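Local atomic coordinates of putative L-alanine-DL-glutamate epimerase (Burkholderia xenovorans, PDB entry 3GO2), a protein that probably acts as a racemase or epimerase of the mandelate racemase/muconate lactonizing enzyme family, and binds magnesium. Residues Ala201-Leu206 against Ile216-Asn221; Ala161-Ile166 against Leu241-Ile246; Ser124-Trp129 against Lys148-Glu153. All coordinates share one frame; numbering follows the deposited sequence.

The three contacts lie on the same side of the chain's centre. Interactions 1 and 2 share one sheet, in which strands 161-168, 215-219 and 243-245 run parallel. Strand 215-219 runs between the other two. The centres of interactions 1 and 2 are about 6 Å apart. Leu217 N lies 2.8 Å from Ile162 O, and Leu220 N lies 2.8 Å from Glu245 O. Interaction 3 joins this sheet through its loop: Cys126 N is 2.9 Å from Lys163 O. Its centre is about 12 Å from that of interaction 2 and 10 Å from that of interaction 1. Asp219 and Glu245 bind magnesium. The side chain of Cys126 is about 12 Å from a bound magnesium ion.

Interaction 1 of 3, residues Ala201-Leu206 against Ile216-Asn221; sequences AHLEAL and ILLDLN. With MG (magnesium ion), chain B.
Leu203 and Leu206 of helix 193-210 pack on Ile216 and Leu218 of strand 215-219. The contact is apolar and buried. CG2 of Ile216 is the meeting point: Leu203 CD2 and Leu206 CD2 each come within 3.9 Å of it. Ile216 CG2 stands anti to its backbone N, which turns this methyl to the helix. Ile216 CD1 comes within 4.1 Å of Leu206 CD2, the two side chains crossing at a slant. Further up the strand, Leu203 CD1 touches Leu218 CD2 at 4.1 Å, nearly at a right angle. The segment axes run at 157°, with a closest approach of 10.5 Å. An outer helix thus lies nearly antiparallel to the barrel strand that follows it, the layering of the enolase superfamily barrel.

The polar chemistry lies beyond the packing, toward Asp219 and Asn221. Asp219 OD2 binds magnesium at 2.3 Å, and Glu269 binds the same ion. Asp219 OD1 accepts from Asn221 N at 2.9 Å, an Asx turn; the N-H comes from above the carboxylate plane. A metal-bound water also donates to OD1, at 2.7 Å.

One carboxylate oxygen thus holds the metal, and the other is held by the chain and a water. This should fix the carboxylate's rotation.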
ATOM      1  N   ALA A 201      -4.608  24.192 -33.101  1.00 18.79           N
ATOM      2  CA  ALA A 201      -4.554  25.379 -33.978  1.00 18.92           C
ATOM      3  C   ALA A 201      -4.185  26.634 -33.174  1.00 18.58           C
ATOM      4  O   ALA A 201      -3.324  27.423 -33.594  1.00 18.34           O
ATOM      5  CB  ALA A 201      -5.886  25.577 -34.727  1.00 19.23           C
ATOM      6  N   HIS A 202      -4.860  26.811 -32.030  1.00 17.59           N
ATOM      7  CA  HIS A 202      -4.605  27.944 -31.131  1.00 17.47           C
ATOM      8  C   HIS A 202      -3.177  28.008 -30.622  1.00 17.15           C
ATOM      9  O   HIS A 202      -2.514  29.050 -30.701  1.00 16.11           O
ATOM     10  CB  HIS A 202      -5.590  27.890 -29.962  1.00 17.36           C
ATOM     11  CG  HIS A 202      -5.467  29.029 -29.004  1.00 16.37           C
ATOM     12  ND1 HIS A 202      -6.261  30.156 -29.077  1.00 16.73           N
ATOM     13  CD2 HIS A 202      -4.684  29.187 -27.907  1.00 17.19           C
ATOM     14  CE1 HIS A 202      -5.932  30.979 -28.091  1.00 16.35           C
ATOM     15  NE2 HIS A 202      -4.976  30.417 -27.373  1.00 16.71           N
ATOM     16  N   LEU A 203      -2.702  26.893 -30.080  1.00 16.75           N
ATOM     17  CA  LEU A 203      -1.374  26.825 -29.554  1.00 16.77           C
ATOM     18  C   LEU A 203      -0.296  26.993 -30.644  1.00 17.63           C
ATOM     19  O   LEU A 203       0.739  27.601 -30.392  1.00 17.92           O
ATOM     20  CB  LEU A 203      -1.178  25.501 -28.797  1.00 16.44           C
ATOM     21  CG  LEU A 203      -1.905  25.440 -27.465  1.00 16.20           C
ATOM     22  CD1 LEU A 203      -1.873  23.980 -26.943  1.00 14.64           C
ATOM     23  CD2 LEU A 203      -1.237  26.365 -26.465  1.00 14.97           C
ATOM     24  N   GLU A 204      -0.537  26.463 -31.838  1.00 18.10           N
ATOM     25  CA  GLU A 204       0.421  26.643 -32.960  1.00 19.32           C
ATOM     26  C   GLU A 204       0.564  28.115 -33.351  1.00 18.57           C
ATOM     27  O   GLU A 204       1.692  28.585 -33.591  1.00 19.08           O
ATOM     28  CB  GLU A 204       0.054  25.761 -34.150  1.00 19.68           C
ATOM     29  CG  GLU A 204       0.435  24.300 -33.890  1.00 22.45           C
ATOM     30  CD  GLU A 204      -0.012  23.339 -34.965  1.00 26.94           C
ATOM     31  OE1 GLU A 204      -0.833  23.742 -35.812  1.00 28.90           O
ATOM     32  OE2 GLU A 204       0.476  22.181 -34.957  1.00 27.66           O
ATOM     33  N   ALA A 205      -0.552  28.834 -33.360  1.00 18.69           N
ATOM     34  CA  ALA A 205      -0.551  30.281 -33.612  1.00 19.13           C
ATOM     35  C   ALA A 205       0.181  31.028 -32.520  1.00 19.20           C
ATOM     36  O   ALA A 205       0.995  31.939 -32.780  1.00 18.98           O
ATOM     37  CB  ALA A 205      -1.970  30.820 -33.787  1.00 18.95           C
ATOM     38  N   LEU A 206      -0.110  30.665 -31.274  1.00 19.46           N
ATOM     39  CA  LEU A 206       0.596  31.271 -30.159  1.00 19.40           C
ATOM     40  C   LEU A 206       2.104  31.057 -30.224  1.00 19.84           C
ATOM     41  O   LEU A 206       2.876  31.987 -29.985  1.00 20.33           O
ATOM     42  CB  LEU A 206       0.026  30.740 -28.832  1.00 20.77           C
ATOM     43  CG  LEU A 206       0.095  31.678 -27.657  1.00 21.16           C
ATOM     44  CD1 LEU A 206      -0.849  32.884 -27.835  1.00 21.21           C
ATOM     45  CD2 LEU A 206      -0.262  30.891 -26.375  1.00 21.26           C
ATOM     46  N   ILE A 216       5.178  28.804 -23.038  1.00 15.42           N
ATOM     47  CA  ILE A 216       3.723  28.788 -23.128  1.00 14.83           C
ATOM     48  C   ILE A 216       3.180  27.825 -22.066  1.00 14.68           C
ATOM     49  O   ILE A 216       3.613  26.675 -21.986  1.00 14.57           O
ATOM     50  CB  ILE A 216       3.263  28.354 -24.538  1.00 14.86           C
ATOM     51  CG1 ILE A 216       3.644  29.446 -25.560  1.00 15.78           C
ATOM     52  CG2 ILE A 216       1.762  28.120 -24.587  1.00 17.06           C
ATOM     53  CD1 ILE A 216       3.386  29.059 -26.999  1.00 17.56           C
ATOM     54  N   LEU A 217       2.271  28.336 -21.245  1.00 13.68           N
ATOM     55  CA  LEU A 217       1.538  27.573 -20.237  1.00 13.95           C
ATOM     56  C   LEU A 217       0.126  27.358 -20.769  1.00 14.01           C
ATOM     57  O   LEU A 217      -0.447  28.246 -21.422  1.00 14.33           O
ATOM     58  CB  LEU A 217       1.468  28.346 -18.909  1.00 13.02           C
ATOM     59  CG  LEU A 217       2.757  28.547 -18.108  1.00 13.44           C
ATOM     60  CD1 LEU A 217       3.854  29.429 -18.841  1.00 14.10           C
ATOM     61  CD2 LEU A 217       2.354  29.182 -16.795  1.00 13.99           C
ATOM     62  N   LEU A 218      -0.457  26.197 -20.462  1.00 14.01           N
ATOM     63  CA  LEU A 218      -1.800  25.847 -20.896  1.00 14.30           C
ATOM     64  C   LEU A 218      -2.651  25.531 -19.666  1.00 14.53           C
ATOM     65  O   LEU A 218      -2.320  24.638 -18.906  1.00 15.99           O
ATOM     66  CB  LEU A 218      -1.796  24.652 -21.834  1.00 13.94           C
ATOM     67  CG  LEU A 218      -3.162  24.132 -22.302  1.00 14.17           C
ATOM     68  CD1 LEU A 218      -3.972  25.212 -23.075  1.00 16.54           C
ATOM     69  CD2 LEU A 218      -2.979  22.871 -23.169  1.00 15.98           C
ATOM     70  N   ASP A 219      -3.727  26.271 -19.478  1.00 14.15           N
ATOM     71  CA  ASP A 219      -4.635  26.031 -18.349  1.00 14.27           C
ATOM     72  C   ASP A 219      -5.904  25.380 -18.868  1.00 14.42           C
ATOM     73  O   ASP A 219      -6.664  25.961 -19.679  1.00 14.41           O
ATOM     74  CB  ASP A 219      -4.933  27.365 -17.661  1.00 14.38           C
ATOM     75  CG  ASP A 219      -5.601  27.230 -16.310  1.00 15.88           C
ATOM     76  OD1 ASP A 219      -5.991  26.107 -15.911  1.00 14.98           O
ATOM     77  OD2 ASP A 219      -5.764  28.293 -15.654  1.00 15.77           O
ATOM     78  N   LEU A 220      -6.155  24.180 -18.356  1.00 13.32           N
ATOM     79  CA  LEU A 220      -7.359  23.433 -18.651  1.00 13.62           C
ATOM     80  C   LEU A 220      -8.441  23.529 -17.584  1.00 13.71           C
ATOM     81  O   LEU A 220      -9.540  22.995 -17.768  1.00 13.65           O
ATOM     82  CB  LEU A 220      -6.996  21.973 -18.883  1.00 13.43           C
ATOM     83  CG  LEU A 220      -5.926  21.736 -19.928  1.00 13.70           C
ATOM     84  CD1 LEU A 220      -5.575  20.209 -19.989  1.00 12.68           C
ATOM     85  CD2 LEU A 220      -6.368  22.283 -21.311  1.00 15.16           C
ATOM     86  N   ASN A 221      -8.135  24.205 -16.473  1.00 13.60           N
ATOM     87  CA  ASN A 221      -9.062  24.371 -15.370  1.00 13.59           C
ATOM     88  C   ASN A 221      -9.702  23.009 -15.012  1.00 12.61           C
ATOM     89  O   ASN A 221      -8.981  22.037 -14.863  1.00 12.95           O
ATOM     90  CB  ASN A 221     -10.083  25.469 -15.667  1.00 12.81           C
ATOM     91  CG  ASN A 221      -9.469  26.861 -15.707  1.00 16.49           C
ATOM     92  OD1 ASN A 221      -9.329  27.542 -14.670  1.00 20.96           O
ATOM     93  ND2 ASN A 221      -9.112  27.283 -16.877  1.00 16.45           N
TER
HETATM   94 MG    MG B 408      -5.936  28.639 -13.389  1.00 41.45          MG
HETATM   95  O   HOH W   1      -6.346  26.296 -13.249  1.00 23.09           O
HETATM   96  O   HOH W   2      -7.553  29.401 -13.436  1.00 29.23           O

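Interaction 2 of 3, residues Ala161-Ile166 against Leu241-Ile246; sequences AIKTNI and LFWVEI
Lys163 NZ forms a salt bridge with Glu245 OE2, 2.7 Å long. The lysine nitrogen meets the carboxylate on its syn side, 20° out of the plane. The two side chains cross at about a right angle. Lys163 starts with CG anti to its backbone N and bends at chi3 (80°), which brings NZ over to Glu245. The glutamate is extended beyond CG.

Glu245 OE2 has a second donor in its own segment. Trp243 NE1 gives it a weak bond of 3.0 Å, with an N-H...O angle of 134°. OE2 is therefore approached by the lysine nitrogen and an indole N-H, and Lys163 CD also lies 3.4 Å from it. Lys163 NZ has further partners. It is hydrogen-bonded to Tyr122 OH and makes a weak bond to Asp219 OD2.

The remaining packing is small. Lys163 CD rests 4.0 Å from Trp243 NE1, and the lysine chain passes the indole obliquely. The ring of Tyr122 meets that of Trp243 nearly perpendicularly. Leu217 of the intervening strand also packs on the indole.

The two strands are not neighbours: strand 215-219 lies between them. Their side chains meet inside the barrel, over that strand. Glu245 is a magnesium ligand with Asp219 and Glu269, and Lys163 belongs to a 2-oxoglutarate site seen in this protein. Acidic metal ligands on successive barrel strands, with a lysine on an earlier one, are typical of the enolase superfamily active site.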
ATOM      1  N   ALA A 161       7.076  34.304 -20.419  1.00 15.88           N
ATOM      2  CA  ALA A 161       6.065  33.233 -20.391  1.00 15.76           C
ATOM      3  C   ALA A 161       4.662  33.806 -20.481  1.00 15.54           C
ATOM      4  O   ALA A 161       4.405  34.906 -19.997  1.00 16.34           O
ATOM      5  CB  ALA A 161       6.218  32.385 -19.145  1.00 16.23           C
ATOM      6  N   ILE A 162       3.765  33.067 -21.132  1.00 14.51           N
ATOM      7  CA  ILE A 162       2.358  33.437 -21.257  1.00 14.13           C
ATOM      8  C   ILE A 162       1.492  32.213 -20.985  1.00 14.38           C
ATOM      9  O   ILE A 162       1.941  31.090 -21.226  1.00 14.68           O
ATOM     10  CB  ILE A 162       2.020  33.996 -22.689  1.00 15.24           C
ATOM     11  CG1 ILE A 162       2.333  32.977 -23.774  1.00 15.53           C
ATOM     12  CG2 ILE A 162       2.794  35.289 -22.942  1.00 15.03           C
ATOM     13  CD1 ILE A 162       2.068  33.498 -25.198  1.00 17.20           C
ATOM     14  N   LYS A 163       0.268  32.435 -20.497  1.00 13.71           N
ATOM     15  CA  LYS A 163      -0.680  31.358 -20.275  1.00 13.58           C
ATOM     16  C   LYS A 163      -1.968  31.563 -21.027  1.00 14.22           C
ATOM     17  O   LYS A 163      -2.548  32.631 -20.963  1.00 14.94           O
ATOM     18  CB  LYS A 163      -0.987  31.200 -18.799  1.00 13.68           C
ATOM     19  CG  LYS A 163      -1.720  29.894 -18.487  1.00 13.93           C
ATOM     20  CD  LYS A 163      -1.804  29.546 -16.983  1.00 12.97           C
ATOM     21  CE  LYS A 163      -2.895  30.289 -16.217  1.00 13.75           C
ATOM     22  NZ  LYS A 163      -2.879  29.974 -14.739  1.00 15.59           N
ATOM     23  N   THR A 164      -2.419  30.528 -21.727  1.00 14.82           N
ATOM     24  CA  THR A 164      -3.707  30.566 -22.410  1.00 14.70           C
ATOM     25  C   THR A 164      -4.646  29.483 -21.864  1.00 15.27           C
ATOM     26  O   THR A 164      -4.269  28.689 -20.999  1.00 15.63           O
ATOM     27  CB  THR A 164      -3.548  30.418 -23.956  1.00 15.50           C
ATOM     28  OG1 THR A 164      -4.779  30.783 -24.587  1.00 15.35           O
ATOM     29  CG2 THR A 164      -3.094  28.989 -24.365  1.00 15.71           C
ATOM     30  N   ASN A 165      -5.857  29.462 -22.398  1.00 14.12           N
ATOM     31  CA  ASN A 165      -6.908  28.510 -22.004  1.00 15.44           C
ATOM     32  C   ASN A 165      -7.384  27.780 -23.275  1.00 15.99           C
ATOM     33  O   ASN A 165      -6.614  27.654 -24.240  1.00 16.15           O
ATOM     34  CB  ASN A 165      -8.031  29.241 -21.298  1.00 14.68           C
ATOM     35  CG  ASN A 165      -7.580  29.926 -20.013  1.00 14.87           C
ATOM     36  OD1 ASN A 165      -7.783  29.394 -18.892  1.00 19.58           O
ATOM     37  ND2 ASN A 165      -6.973  31.086 -20.148  1.00 13.07           N
ATOM     38  N   ILE A 166      -8.606  27.274 -23.276  1.00 16.22           N
ATOM     39  CA  ILE A 166      -9.115  26.471 -24.395  1.00 15.75           C
ATOM     40  C   ILE A 166     -10.077  27.309 -25.245  1.00 16.15           C
ATOM     41  O   ILE A 166     -11.075  27.841 -24.725  1.00 15.37           O
ATOM     42  CB  ILE A 166      -9.860  25.201 -23.928  1.00 15.98           C
ATOM     43  CG1 ILE A 166      -9.073  24.458 -22.841  1.00 17.33           C
ATOM     44  CG2 ILE A 166     -10.154  24.262 -25.148  1.00 16.76           C
ATOM     45  CD1 ILE A 166      -9.860  23.321 -22.183  1.00 16.32           C
ATOM     46  N   LEU A 241       5.550  22.767 -23.656  1.00 17.40           N
ATOM     47  CA  LEU A 241       4.707  23.486 -22.688  1.00 16.41           C
ATOM     48  C   LEU A 241       5.371  23.571 -21.318  1.00 16.13           C
ATOM     49  O   LEU A 241       5.828  22.566 -20.763  1.00 16.68           O
ATOM     50  CB  LEU A 241       3.339  22.810 -22.531  1.00 15.86           C
ATOM     51  CG  LEU A 241       2.521  22.693 -23.821  1.00 16.49           C
ATOM     52  CD1 LEU A 241       1.303  21.789 -23.692  1.00 17.89           C
ATOM     53  CD2 LEU A 241       2.100  24.094 -24.254  1.00 18.88           C
ATOM     54  N   PHE A 242       5.377  24.771 -20.765  1.00 15.05           N
ATOM     55  CA  PHE A 242       5.971  25.059 -19.459  1.00 14.47           C
ATOM     56  C   PHE A 242       5.227  24.291 -18.382  1.00 14.63           C
ATOM     57  O   PHE A 242       5.821  23.691 -17.493  1.00 14.81           O
ATOM     58  CB  PHE A 242       5.871  26.561 -19.233  1.00 15.19           C
ATOM     59  CG  PHE A 242       6.427  27.059 -17.937  1.00 14.20           C
ATOM     60  CD1 PHE A 242       7.660  27.695 -17.895  1.00 14.69           C
ATOM     61  CD2 PHE A 242       5.682  27.003 -16.771  1.00 13.28           C
ATOM     62  CE1 PHE A 242       8.125  28.221 -16.708  1.00 14.91           C
ATOM     63  CE2 PHE A 242       6.178  27.504 -15.579  1.00 13.99           C
ATOM     64  CZ  PHE A 242       7.384  28.133 -15.552  1.00 14.82           C
ATOM     65  N   TRP A 243       3.904  24.293 -18.495  1.00 14.41           N
ATOM     66  CA  TRP A 243       3.069  23.422 -17.715  1.00 13.49           C
ATOM     67  C   TRP A 243       1.708  23.244 -18.379  1.00 13.15           C
ATOM     68  O   TRP A 243       1.276  24.077 -19.194  1.00 14.37           O
ATOM     69  CB  TRP A 243       2.959  23.863 -16.245  1.00 14.04           C
ATOM     70  CG  TRP A 243       2.057  25.007 -15.838  1.00 13.54           C
ATOM     71  CD1 TRP A 243       0.804  25.310 -16.311  1.00 13.57           C
ATOM     72  CD2 TRP A 243       2.317  25.918 -14.775  1.00 12.33           C
ATOM     73  NE1 TRP A 243       0.285  26.379 -15.626  1.00 14.26           N
ATOM     74  CE2 TRP A 243       1.186  26.762 -14.659  1.00 14.05           C
ATOM     75  CE3 TRP A 243       3.392  26.091 -13.876  1.00 13.53           C
ATOM     76  CZ2 TRP A 243       1.116  27.777 -13.714  1.00 12.94           C
ATOM     77  CZ3 TRP A 243       3.320  27.093 -12.945  1.00 13.71           C
ATOM     78  CH2 TRP A 243       2.184  27.936 -12.863  1.00 14.31           C
ATOM     79  N   VAL A 244       1.024  22.173 -17.978  1.00 12.24           N
ATOM     80  CA  VAL A 244      -0.394  21.987 -18.271  1.00 12.43           C
ATOM     81  C   VAL A 244      -1.089  21.944 -16.907  1.00 12.68           C
ATOM     82  O   VAL A 244      -0.762  21.145 -16.032  1.00 13.51           O
ATOM     83  CB  VAL A 244      -0.687  20.703 -19.036  1.00 13.09           C
ATOM     84  CG1 VAL A 244      -2.195  20.547 -19.252  1.00 14.33           C
ATOM     85  CG2 VAL A 244       0.055  20.694 -20.343  1.00 15.21           C
ATOM     86  N   GLU A 245      -2.015  22.874 -16.729  1.00 12.59           N
ATOM     87  CA  GLU A 245      -2.680  23.112 -15.466  1.00 13.04           C
ATOM     88  C   GLU A 245      -4.052  22.475 -15.458  1.00 13.41           C
ATOM     89  O   GLU A 245      -4.887  22.742 -16.346  1.00 13.86           O
ATOM     90  CB  GLU A 245      -2.777  24.625 -15.265  1.00 13.31           C
ATOM     91  CG  GLU A 245      -3.283  25.090 -13.956  1.00 14.24           C
ATOM     92  CD  GLU A 245      -3.157  26.631 -13.794  1.00 17.95           C
ATOM     93  OE1 GLU A 245      -3.814  27.167 -12.885  1.00 18.40           O
ATOM     94  OE2 GLU A 245      -2.381  27.288 -14.531  1.00 17.42           O
ATOM     95  N   ILE A 246      -4.264  21.607 -14.465  1.00 12.90           N
ATOM     96  CA  ILE A 246      -5.477  20.807 -14.361  1.00 13.15           C
ATOM     97  C   ILE A 246      -5.962  20.863 -12.919  1.00 13.27           C
ATOM     98  O   ILE A 246      -5.266  20.394 -12.037  1.00 14.00           O
ATOM     99  CB  ILE A 246      -5.212  19.341 -14.723  1.00 13.28           C
ATOM    100  CG1 ILE A 246      -4.749  19.207 -16.180  1.00 14.67           C
ATOM    101  CG2 ILE A 246      -6.493  18.481 -14.470  1.00 13.13           C
ATOM    102  CD1 ILE A 246      -4.297  17.798 -16.608  1.00 14.65           C
TER

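Interaction 3 of 3, residues Ser124-Trp129 against Lys148-Glu153; sequences SHCPTW and KRTAEE
Thr150 carries the helix side of this contact, and its OG1 has two kinds of neighbour. It hydrogen-bonds to the backbone O of Gly146, one turn earlier in helix 144-156. It also faces Pro127 CB at 3.9 Å, a packing contact only. The hydroxyl thus has its polar partner within its own helix.

The methyl of Thr150 does most of the touching. CG2 stands anti to the backbone N, with OG1 beside that N (chi1 -54°). This directs CG2 to the loop, where it meets Cys126 SG at 3.7 Å and Pro127 CB at 3.9 Å. Pro127 CB therefore sits against both branches of the threonine. The sulfur reaches the methyl because SG is anti to the backbone N of Cys126 (chi1 180°). All three residues are buried.

The peptide bond between Cys126 and Pro127 is cis, and Pro127 is the N-cap of helix 128-132. Pro127 CA lies 6.3 Å from Thr150 CA, so the two backbones come close. Pro127 also packs on His202 and Leu206, so it touches both helix 144-156 and helix 193-210.

Within this segment, His125 of the loop and Trp129 of the helix after it lie against each other. Trp129 CZ2 is 3.5 Å above the imidazole plane of His125, over its centre. Trp129 N donates to His125 O at 3.0 Å. His125 ND1 is hydrogen-bonded to Asp345 OD1. His125 is part of fumarate and 2-oxoglutarate sites seen in this protein.

The chemistry implies a mostly apolar joint. A methyl, a sulfur and a proline ring meet, while the threonine hydroxyl is satisfied by Gly146. The ligand-binding residue His125 lies in the same loop, next to Cys126, but does not touch segment 148-153.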
ATOM      1  N   SER A 124      -0.627  36.123 -17.755  1.00 14.65           N
ATOM      2  CA  SER A 124      -1.748  35.182 -17.722  1.00 14.95           C
ATOM      3  C   SER A 124      -2.941  35.645 -18.542  1.00 15.85           C
ATOM      4  O   SER A 124      -3.012  36.809 -18.957  1.00 16.36           O
ATOM      5  CB  SER A 124      -2.124  34.926 -16.268  1.00 15.51           C
ATOM      6  OG  SER A 124      -2.907  33.750 -16.124  1.00 14.36           O
ATOM      7  N   HIS A 125      -3.889  34.745 -18.783  1.00 15.65           N
ATOM      8  CA  HIS A 125      -5.073  35.072 -19.603  1.00 16.27           C
ATOM      9  C   HIS A 125      -4.689  35.796 -20.892  1.00 16.26           C
ATOM     10  O   HIS A 125      -5.253  36.863 -21.254  1.00 16.07           O
ATOM     11  CB  HIS A 125      -6.064  35.870 -18.785  1.00 15.95           C
ATOM     12  CG  HIS A 125      -6.459  35.154 -17.529  1.00 16.46           C
ATOM     13  ND1 HIS A 125      -5.869  35.417 -16.314  1.00 16.92           N
ATOM     14  CD2 HIS A 125      -7.297  34.107 -17.328  1.00 19.32           C
ATOM     15  CE1 HIS A 125      -6.359  34.588 -15.406  1.00 18.30           C
ATOM     16  NE2 HIS A 125      -7.229  33.788 -15.993  1.00 18.40           N
ATOM     17  N   CYS A 126      -3.749  35.163 -21.580  1.00 16.84           N
ATOM     18  CA  CYS A 126      -3.076  35.717 -22.753  1.00 16.79           C
ATOM     19  C   CYS A 126      -3.154  34.713 -23.884  1.00 16.96           C
ATOM     20  O   CYS A 126      -2.338  33.788 -23.940  1.00 18.68           O
ATOM     21  CB  CYS A 126      -1.617  35.977 -22.411  1.00 16.73           C
ATOM     22  SG  CYS A 126      -0.663  36.677 -23.818  1.00 19.15           S
ATOM     23  N   PRO A 127      -4.088  34.899 -24.824  1.00 17.71           N
ATOM     24  CA  PRO A 127      -4.952  36.063 -25.116  1.00 17.43           C
ATOM     25  C   PRO A 127      -6.382  35.997 -24.556  1.00 17.50           C
ATOM     26  O   PRO A 127      -7.303  36.686 -25.033  1.00 16.38           O
ATOM     27  CB  PRO A 127      -4.980  36.067 -26.656  1.00 17.82           C
ATOM     28  CG  PRO A 127      -4.763  34.607 -27.035  1.00 18.57           C
ATOM     29  CD  PRO A 127      -4.221  33.857 -25.866  1.00 17.36           C
ATOM     30  N   THR A 128      -6.575  35.181 -23.522  1.00 17.44           N
ATOM     31  CA  THR A 128      -7.895  34.929 -22.983  1.00 16.91           C
ATOM     32  C   THR A 128      -8.741  36.172 -22.680  1.00 17.62           C
ATOM     33  O   THR A 128      -9.914  36.224 -23.058  1.00 18.82           O
ATOM     34  CB  THR A 128      -7.745  34.068 -21.728  1.00 16.30           C
ATOM     35  OG1 THR A 128      -6.934  32.942 -22.041  1.00 17.23           O
ATOM     36  CG2 THR A 128      -9.072  33.651 -21.151  1.00 16.19           C
ATOM     37  N   TRP A 129      -8.148  37.154 -22.000  1.00 17.85           N
ATOM     38  CA  TRP A 129      -8.819  38.406 -21.683  1.00 18.72           C
ATOM     39  C   TRP A 129      -9.200  39.209 -22.929  1.00 17.96           C
ATOM     40  O   TRP A 129     -10.286  39.747 -22.984  1.00 18.90           O
ATOM     41  CB  TRP A 129      -7.948  39.252 -20.754  1.00 19.46           C
ATOM     42  CG  TRP A 129      -8.049  38.967 -19.269  1.00 19.81           C
ATOM     43  CD1 TRP A 129      -7.422  39.672 -18.278  1.00 23.06           C
ATOM     44  CD2 TRP A 129      -8.795  37.931 -18.602  1.00 20.44           C
ATOM     45  NE1 TRP A 129      -7.722  39.142 -17.050  1.00 20.77           N
ATOM     46  CE2 TRP A 129      -8.558  38.074 -17.221  1.00 21.34           C
ATOM     47  CE3 TRP A 129      -9.609  36.884 -19.040  1.00 21.61           C
ATOM     48  CZ2 TRP A 129      -9.106  37.211 -16.265  1.00 21.23           C
ATOM     49  CZ3 TRP A 129     -10.173  36.046 -18.095  1.00 21.74           C
ATOM     50  CH2 TRP A 129      -9.915  36.211 -16.721  1.00 22.41           C
ATOM     51  N   LYS A 148      -1.727  35.034 -32.616  1.00 18.39           N
ATOM     52  CA  LYS A 148      -0.320  35.143 -32.948  1.00 19.17           C
ATOM     53  C   LYS A 148       0.221  36.514 -32.550  1.00 18.88           C
ATOM     54  O   LYS A 148       1.262  36.617 -31.920  1.00 19.17           O
ATOM     55  CB  LYS A 148      -0.089  34.907 -34.440  1.00 19.16           C
ATOM     56  CG  LYS A 148       1.358  35.020 -34.847  1.00 21.56           C
ATOM     57  CD  LYS A 148       1.516  34.767 -36.321  1.00 25.58           C
ATOM     58  CE  LYS A 148       2.954  35.001 -36.790  1.00 29.61           C
ATOM     59  NZ  LYS A 148       3.206  34.396 -38.132  1.00 32.57           N
ATOM     60  N   ARG A 149      -0.493  37.567 -32.916  1.00 19.98           N
ATOM     61  CA  ARG A 149      -0.018  38.918 -32.622  1.00 20.57           C
ATOM     62  C   ARG A 149       0.095  39.200 -31.144  1.00 20.55           C
ATOM     63  O   ARG A 149       0.964  39.943 -30.743  1.00 20.45           O
ATOM     64  CB  ARG A 149      -0.920  39.955 -33.257  1.00 21.27           C
ATOM     65  CG  ARG A 149      -0.771  40.010 -34.761  1.00 24.75           C
ATOM     66  CD  ARG A 149      -1.458  41.258 -35.302  1.00 27.34           C
ATOM     67  NE  ARG A 149      -2.860  41.390 -34.900  1.00 30.12           N
ATOM     68  CZ  ARG A 149      -3.897  40.947 -35.596  1.00 32.67           C
ATOM     69  NH1 ARG A 149      -5.130  41.131 -35.133  1.00 32.65           N
ATOM     70  NH2 ARG A 149      -3.721  40.320 -36.757  1.00 35.59           N
ATOM     71  N   THR A 150      -0.806  38.617 -30.348  1.00 19.90           N
ATOM     72  CA  THR A 150      -0.748  38.794 -28.900  1.00 19.99           C
ATOM     73  C   THR A 150       0.523  38.171 -28.321  1.00 19.08           C
ATOM     74  O   THR A 150       1.162  38.763 -27.450  1.00 19.47           O
ATOM     75  CB  THR A 150      -1.992  38.214 -28.205  1.00 19.20           C
ATOM     76  OG1 THR A 150      -3.185  38.750 -28.777  1.00 21.28           O
ATOM     77  CG2 THR A 150      -1.987  38.545 -26.739  1.00 18.38           C
ATOM     78  N   ALA A 151       0.889  36.972 -28.785  1.00 19.14           N
ATOM     79  CA  ALA A 151       2.133  36.335 -28.356  1.00 19.20           C
ATOM     80  C   ALA A 151       3.344  37.146 -28.811  1.00 19.88           C
ATOM     81  O   ALA A 151       4.305  37.288 -28.062  1.00 19.64           O
ATOM     82  CB  ALA A 151       2.224  34.923 -28.879  1.00 19.00           C
ATOM     83  N   GLU A 152       3.296  37.685 -30.028  1.00 20.35           N
ATOM     84  CA  GLU A 152       4.369  38.612 -30.490  1.00 20.26           C
ATOM     85  C   GLU A 152       4.519  39.829 -29.571  1.00 19.82           C
ATOM     86  O   GLU A 152       5.632  40.275 -29.298  1.00 19.90           O
ATOM     87  CB  GLU A 152       4.115  39.086 -31.922  1.00 20.08           C
ATOM     88  CG  GLU A 152       4.173  37.979 -32.986  1.00 23.14           C
ATOM     89  CD  GLU A 152       3.841  38.447 -34.411  1.00 26.69           C
ATOM     90  OE1 GLU A 152       3.054  39.413 -34.599  1.00 26.71           O
ATOM     91  OE2 GLU A 152       4.365  37.794 -35.341  1.00 29.24           O
ATOM     92  N   GLU A 153       3.403  40.400 -29.141  1.00 19.75           N
ATOM     93  CA  GLU A 153       3.427  41.535 -28.231  1.00 19.79           C
ATOM     94  C   GLU A 153       4.076  41.149 -26.884  1.00 19.69           C
ATOM     95  O   GLU A 153       4.904  41.888 -26.341  1.00 19.81           O
ATOM     96  CB  GLU A 153       2.017  42.112 -28.047  1.00 20.23           C
ATOM     97  CG  GLU A 153       1.973  43.247 -27.084  1.00 20.92           C
ATOM     98  CD  GLU A 153       0.603  43.801 -26.866  1.00 21.49           C
ATOM     99  OE1 GLU A 153      -0.261  43.736 -27.769  1.00 21.36           O
ATOM    100  OE2 GLU A 153       0.419  44.342 -25.768  1.00 23.39           O
TER